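ML032222a iGluR (Mnemiopsis leidyi, PDB 4YKI) binds glycine as the ligand-binding domain of a ctenophore ionotropic glutamate receptor subunit, probably to open its ion channel. Local coordinates at residues B[143-147]-B[186-191]; B[9-14]-B[83-89]. All blocks are in the same frame, centred on the assembly; numbering follows the deposited sequence.

Contact 1. Residues B[143-147]-B[186-191]; sequences SRHPE and IDEGPV. With GLY (glycine), chain E.
Pro146 meets the end of strand 183-188 from Ile186 onward, its CB lying 4.0 Å from Ile186 O. Asp187 pairs next with Arg144 in a salt bridge. Gripping side-on, Arg144 NE reaches Asp187 OD1 at 2.7 Å, and Arg144 NH2 reaches Asp187 OD2 at 2.9 Å. Both oxygens use their syn lone pairs, and the two flat groups are nearly coplanar, 23° apart. Arg144 gets there on an extended chain, with CG turned away from the backbone N (chi1 -175°). One guanidinium face lies under the CA of the bound glycine; NH1 continues to Glu17 in a salt bridge. With an alanine here, the buried Asp187 carboxylate would probably lose its countercharge and a gap would open beside the ligand.

The contact lines the glycine pocket of a ligand-binding domain related to the periplasmic binding proteins. Glu188 points its extended side chain into it. N of the bound glycine donates to Glu188 OE1 at 2.7 Å, an oxygen also hydrogen-bonded to Tyr214 OH. Glu188 OE1 lies 3.8 Å from Arg144 NH2, well out of the guanidinium plane, a long pairing of charges only. Glu188 OE2 is hydrogen-bonded to Ser93 OG and lies 3.2 Å from His145 CD2. At the start of helix 145-152, His145 N donates to the ligand O at 2.9 Å. Val191 brings CG2 to the guanidinium edge, 4.0 Å from Arg144 NH2.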
loop_
_atom_site.group_PDB
_atom_site.type_symbol
_atom_site.label_atom_id
_atom_site.label_comp_id
_atom_site.label_asym_id
_atom_site.label_seq_id
_atom_site.Cartn_x
_atom_site.Cartn_y
_atom_site.Cartn_z
ATOM N N SER B 143 17.310 -10.505 12.443
ATOM C CA SER B 143 16.377 -11.299 11.629
ATOM C C SER B 143 14.975 -10.700 11.586
ATOM O O SER B 143 13.961 -11.394 11.718
ATOM C CB SER B 143 16.348 -12.746 12.112
ATOM O OG SER B 143 17.622 -13.353 11.931
ATOM N N ARG B 144 14.923 -9.397 11.348
ATOM C CA ARG B 144 13.681 -8.644 11.247
ATOM C C ARG B 144 13.886 -7.650 10.094
ATOM O O ARG B 144 15.025 -7.362 9.707
ATOM C CB ARG B 144 13.422 -7.943 12.590
ATOM C CG ARG B 144 12.118 -7.187 12.754
ATOM C CD ARG B 144 12.135 -6.403 14.055
ATOM N NE ARG B 144 11.058 -5.414 14.182
ATOM C CZ ARG B 144 9.806 -5.669 14.548
ATOM N NH1 ARG B 144 9.408 -6.903 14.807
ATOM N NH2 ARG B 144 8.935 -4.668 14.635
ATOM N N HIS B 145 12.794 -7.101 9.581
ATOM C CA HIS B 145 12.812 -6.277 8.373
ATOM C C HIS B 145 13.753 -5.066 8.406
ATOM O O HIS B 145 14.459 -4.858 7.442
ATOM C CB HIS B 145 11.371 -5.910 8.052
ATOM C CG HIS B 145 11.209 -4.840 7.044
ATOM N ND1 HIS B 145 11.310 -5.068 5.689
ATOM C CD2 HIS B 145 10.901 -3.533 7.205
ATOM C CE1 HIS B 145 11.056 -3.934 5.061
ATOM N NE2 HIS B 145 10.803 -2.988 5.955
ATOM N N PRO B 146 13.755 -4.244 9.470
ATOM C CA PRO B 146 14.659 -3.089 9.416
ATOM C C PRO B 146 16.119 -3.494 9.184
ATOM O O PRO B 146 16.797 -2.889 8.360
ATOM C CB PRO B 146 14.429 -2.400 10.772
ATOM C CG PRO B 146 13.002 -2.769 11.129
ATOM C CD PRO B 146 12.887 -4.201 10.664
ATOM N N GLU B 147 16.599 -4.511 9.891
ATOM C CA GLU B 147 17.948 -5.033 9.674
ATOM C C GLU B 147 18.163 -5.396 8.203
ATOM O O GLU B 147 19.180 -5.050 7.617
ATOM C CB GLU B 147 18.174 -6.254 10.555
ATOM C CG GLU B 147 19.579 -6.828 10.435
ATOM C CD GLU B 147 19.734 -8.171 11.108
ATOM O OE1 GLU B 147 18.996 -9.103 10.722
ATOM O OE2 GLU B 147 20.597 -8.297 12.004
ATOM N N ILE B 186 16.326 1.605 15.918
ATOM C CA ILE B 186 15.861 1.806 14.553
ATOM C C ILE B 186 14.899 0.675 14.223
ATOM O O ILE B 186 15.308 -0.489 14.209
ATOM C CB ILE B 186 17.050 1.777 13.552
ATOM C CG1 ILE B 186 18.115 2.816 13.934
ATOM C CG2 ILE B 186 16.559 1.996 12.109
ATOM C CD1 ILE B 186 19.431 2.697 13.157
ATOM N N ASP B 187 13.643 1.013 13.974
ATOM C CA ASP B 187 12.616 -0.001 13.726
ATOM C C ASP B 187 11.534 0.568 12.802
ATOM O O ASP B 187 11.868 1.261 11.842
ATOM C CB ASP B 187 12.057 -0.589 15.037
ATOM C CG ASP B 187 11.406 -1.947 14.812
ATOM O OD1 ASP B 187 12.162 -2.944 14.651
ATOM O OD2 ASP B 187 10.160 -2.000 14.741
ATOM N N GLU B 188 10.261 0.260 13.077
ATOM C CA GLU B 188 9.166 0.530 12.146
ATOM C C GLU B 188 8.184 1.522 12.758
ATOM O O GLU B 188 7.782 1.386 13.903
ATOM C CB GLU B 188 8.461 -0.784 11.763
ATOM C CG GLU B 188 9.404 -1.809 11.162
ATOM C CD GLU B 188 8.737 -3.120 10.792
ATOM O OE1 GLU B 188 7.630 -3.415 11.305
ATOM O OE2 GLU B 188 9.371 -3.887 10.016
ATOM N N GLY B 189 7.771 2.492 11.953
ATOM C CA GLY B 189 6.929 3.574 12.415
ATOM C C GLY B 189 5.715 3.172 13.245
ATOM O O GLY B 189 5.533 3.659 14.355
ATOM N N PRO B 190 4.846 2.306 12.727
ATOM C CA PRO B 190 3.602 2.038 13.464
ATOM C C PRO B 190 3.838 1.303 14.783
ATOM O O PRO B 190 3.150 1.530 15.780
ATOM C CB PRO B 190 2.799 1.182 12.475
ATOM C CG PRO B 190 3.347 1.586 11.117
ATOM C CD PRO B 190 4.802 1.792 11.350
ATOM N N VAL B 191 4.836 0.421 14.802
ATOM C CA VAL B 191 5.179 -0.338 15.990
ATOM C C VAL B 191 5.710 0.595 17.070
ATOM O O VAL B 191 5.340 0.497 18.244
ATOM C CB VAL B 191 6.216 -1.437 15.642
ATOM C CG1 VAL B 191 6.744 -2.141 16.878
ATOM C CG2 VAL B 191 5.595 -2.454 14.680
HETATM N N GLY E . 7.308 -6.123 11.164
HETATM C CA GLY E . 8.629 -6.775 11.316
HETATM C C GLY E . 9.015 -7.654 10.151
HETATM O O GLY E . 10.160 -8.155 10.162
HETATM O OXT GLY E . 8.186 -7.869 9.241
#

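Contact 2. Residues B[9-14]-B[83-89]; sequences HLRLGS and DKTDMIA
Gly13 and Met87 begin the tight part of this contact, where strand 9-13 runs parallel to strand 87-89. Gly13 N donates to Met87 O at 2.8 Å, and Ala89 N returns a bond of the same length to Gly13 O. Ser14 OG adds a bond to Ala89 O. Asp86 N donates to Arg11 O at 2.8 Å, but the buried Met87 N has no partner in the model. Leu12 and Met87 lie side by side, with Leu12 CD2 3.9 Å from Met87 CE. Val42 of helix 37-49 packs on Leu12 and Ala89. Thr85 CG2 touches Gly13 N, while Ile88 turns to helix 75-81.

Strand 9-13 is the middle strand of a three-stranded parallel sheet, between 52-56 and 87-89. This is the alpha/beta core of one lobe of the two-lobed ligand-binding domain.

Toward solvent the chemistry becomes polar. Arg11 bends at chi2 (87°) and chi3 (41°), which folds its guanidinium back over the 83-86 turn. NE and NH2 hold Asp86 side-on. Arg11 NE lies 2.9 Å from Asp86 OD2, which sits in the guanidinium plane, but the carboxylate is met from above its own plane. Arg11 N donates to the same oxygen almost straight, N-H...O 172°, and water 1 bridges that oxygen to His9 O. Arg11 NH2 also donates to Asp83 O at 3.0 Å, and Lys84 O lies over one guanidinium face. Asp83 is the C-prime residue of the Schellman motif that ends helix 75-81; its OD1 forms a longer salt bridge to Arg11 NH2, at 3.5 Å. Water 2 joins Arg11 NH1 to Asp83 O.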
loop_
_atom_site.group_PDB
_atom_site.type_symbol
_atom_site.label_atom_id
_atom_site.label_comp_id
_atom_site.label_asym_id
_atom_site.label_seq_id
_atom_site.Cartn_x
_atom_site.Cartn_y
_atom_site.Cartn_z
ATOM N N HIS B 9 -8.341 -26.210 7.078
ATOM C CA HIS B 9 -7.765 -25.839 8.367
ATOM C C HIS B 9 -6.409 -25.204 8.108
ATOM O O HIS B 9 -5.469 -25.888 7.715
ATOM C CB HIS B 9 -7.592 -27.047 9.286
ATOM C CG HIS B 9 -7.045 -26.682 10.631
ATOM N ND1 HIS B 9 -7.792 -26.003 11.572
ATOM C CD2 HIS B 9 -5.808 -26.835 11.160
ATOM C CE1 HIS B 9 -7.041 -25.782 12.637
ATOM N NE2 HIS B 9 -5.830 -26.268 12.409
ATOM N N LEU B 10 -6.321 -23.898 8.311
ATOM C CA LEU B 10 -5.103 -23.161 8.077
ATOM C C LEU B 10 -4.221 -23.087 9.320
ATOM O O LEU B 10 -4.694 -22.836 10.413
ATOM C CB LEU B 10 -5.411 -21.744 7.585
ATOM C CG LEU B 10 -6.180 -21.580 6.269
ATOM C CD1 LEU B 10 -6.259 -20.102 5.876
ATOM C CD2 LEU B 10 -5.549 -22.426 5.153
ATOM N N ARG B 11 -2.926 -23.280 9.115
ATOM C CA ARG B 11 -1.916 -23.033 10.119
ATOM C C ARG B 11 -1.344 -21.658 9.828
ATOM O O ARG B 11 -0.821 -21.427 8.736
ATOM C CB ARG B 11 -0.833 -24.116 10.075
ATOM C CG ARG B 11 -1.320 -25.556 10.388
ATOM C CD ARG B 11 -1.868 -26.362 9.180
ATOM N NE ARG B 11 -1.041 -26.122 8.017
ATOM C CZ ARG B 11 0.148 -26.654 7.777
ATOM N NH1 ARG B 11 0.630 -27.627 8.542
ATOM N NH2 ARG B 11 0.842 -26.204 6.735
ATOM N N LEU B 12 -1.470 -20.753 10.780
ATOM C CA LEU B 12 -1.109 -19.349 10.574
ATOM C C LEU B 12 0.107 -18.982 11.396
ATOM O O LEU B 12 0.100 -19.128 12.621
ATOM C CB LEU B 12 -2.279 -18.433 10.954
ATOM C CG LEU B 12 -3.580 -18.707 10.188
ATOM C CD1 LEU B 12 -4.668 -17.771 10.712
ATOM C CD2 LEU B 12 -3.384 -18.544 8.689
ATOM N N GLY B 13 1.174 -18.536 10.744
ATOM C CA GLY B 13 2.350 -18.082 11.460
ATOM C C GLY B 13 2.098 -16.738 12.105
ATOM O O GLY B 13 1.574 -15.824 11.449
ATOM N N SER B 14 2.507 -16.588 13.353
ATOM C CA SER B 14 2.392 -15.317 14.034
ATOM C C SER B 14 3.276 -15.307 15.272
ATOM O O SER B 14 3.786 -16.357 15.704
ATOM C CB SER B 14 0.929 -15.004 14.422
ATOM O OG SER B 14 0.739 -13.606 14.588
ATOM N N ASP B 83 6.480 -25.547 5.175
ATOM C CA ASP B 83 5.107 -26.049 5.199
ATOM C C ASP B 83 4.607 -26.324 6.609
ATOM O O ASP B 83 3.682 -27.093 6.794
ATOM C CB ASP B 83 4.963 -27.302 4.318
ATOM C CG ASP B 83 3.509 -27.744 4.112
ATOM O OD1 ASP B 83 2.618 -26.888 3.840
ATOM O OD2 ASP B 83 3.255 -28.973 4.219
ATOM N N LYS B 84 5.193 -25.664 7.596
ATOM C CA LYS B 84 4.615 -25.672 8.937
ATOM C C LYS B 84 3.395 -24.757 9.031
ATOM O O LYS B 84 2.494 -24.984 9.859
ATOM C CB LYS B 84 5.670 -25.276 9.969
ATOM C CG LYS B 84 6.771 -26.329 10.073
ATOM C CD LYS B 84 7.814 -26.015 11.114
ATOM C CE LYS B 84 8.837 -27.155 11.260
ATOM N NZ LYS B 84 9.986 -26.728 12.087
ATOM N N THR B 85 3.376 -23.732 8.184
ATOM C CA THR B 85 2.267 -22.797 8.116
ATOM C C THR B 85 1.855 -22.588 6.659
ATOM O O THR B 85 2.610 -22.902 5.726
ATOM C CB THR B 85 2.630 -21.461 8.755
ATOM O OG1 THR B 85 3.827 -21.002 8.129
ATOM C CG2 THR B 85 2.838 -21.611 10.249
ATOM N N ASP B 86 0.647 -22.056 6.484
ATOM C CA ASP B 86 0.053 -21.751 5.183
ATOM C C ASP B 86 0.029 -20.264 4.853
ATOM O O ASP B 86 -0.102 -19.880 3.688
ATOM C CB ASP B 86 -1.384 -22.234 5.188
ATOM C CG ASP B 86 -1.483 -23.692 5.495
ATOM O OD1 ASP B 86 -0.771 -24.445 4.826
ATOM O OD2 ASP B 86 -2.226 -24.079 6.410
ATOM N N MET B 87 0.091 -19.426 5.880
ATOM C CA MET B 87 0.062 -17.986 5.722
ATOM C C MET B 87 0.672 -17.389 6.971
ATOM O O MET B 87 0.504 -17.958 8.038
ATOM C CB MET B 87 -1.393 -17.507 5.527
ATOM C CG MET B 87 -1.552 -16.000 5.309
ATOM S SD MET B 87 -3.213 -15.497 4.767
ATOM C CE MET B 87 -4.140 -15.607 6.299
ATOM N N ILE B 88 1.378 -16.272 6.817
ATOM C CA ILE B 88 1.940 -15.533 7.944
ATOM C C ILE B 88 0.989 -14.374 8.212
ATOM O O ILE B 88 0.848 -13.468 7.361
ATOM C CB ILE B 88 3.357 -15.048 7.656
ATOM C CG1 ILE B 88 4.295 -16.240 7.367
ATOM C CG2 ILE B 88 3.865 -14.221 8.831
ATOM C CD1 ILE B 88 5.673 -15.818 6.856
ATOM N N ALA B 89 0.295 -14.431 9.358
ATOM C CA ALA B 89 -0.709 -13.440 9.749
ATOM C C ALA B 89 -0.142 -12.554 10.853
ATOM O O ALA B 89 -0.216 -12.890 12.045
ATOM C CB ALA B 89 -1.974 -14.128 10.183
HETATM O O HOH W 1 -3.883 -26.135 5.484
HETATM O O HOH W 2 2.229 -29.651 7.074
#

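The two contacts share no helix or strand. Their centres lie about 22 Å apart and their nearest atoms about 10 Å. Contact 1 is buried near the middle of the chain, where a helix start meets a strand end around the ligand. Contact 2 lies farther out and joins two neighbouring strands of a parallel sheet; one end is buried and the other reaches the surface. In each, an arginine grips an aspartate side-on through NE and NH2. In contact 1 that pair is enclosed and borders the glycine, whereas in contact 2 it is partly exposed, with two waters and the carbonyls of Asp83 and Lys84 beside it. Backbone pairing belongs to contact 2 alone.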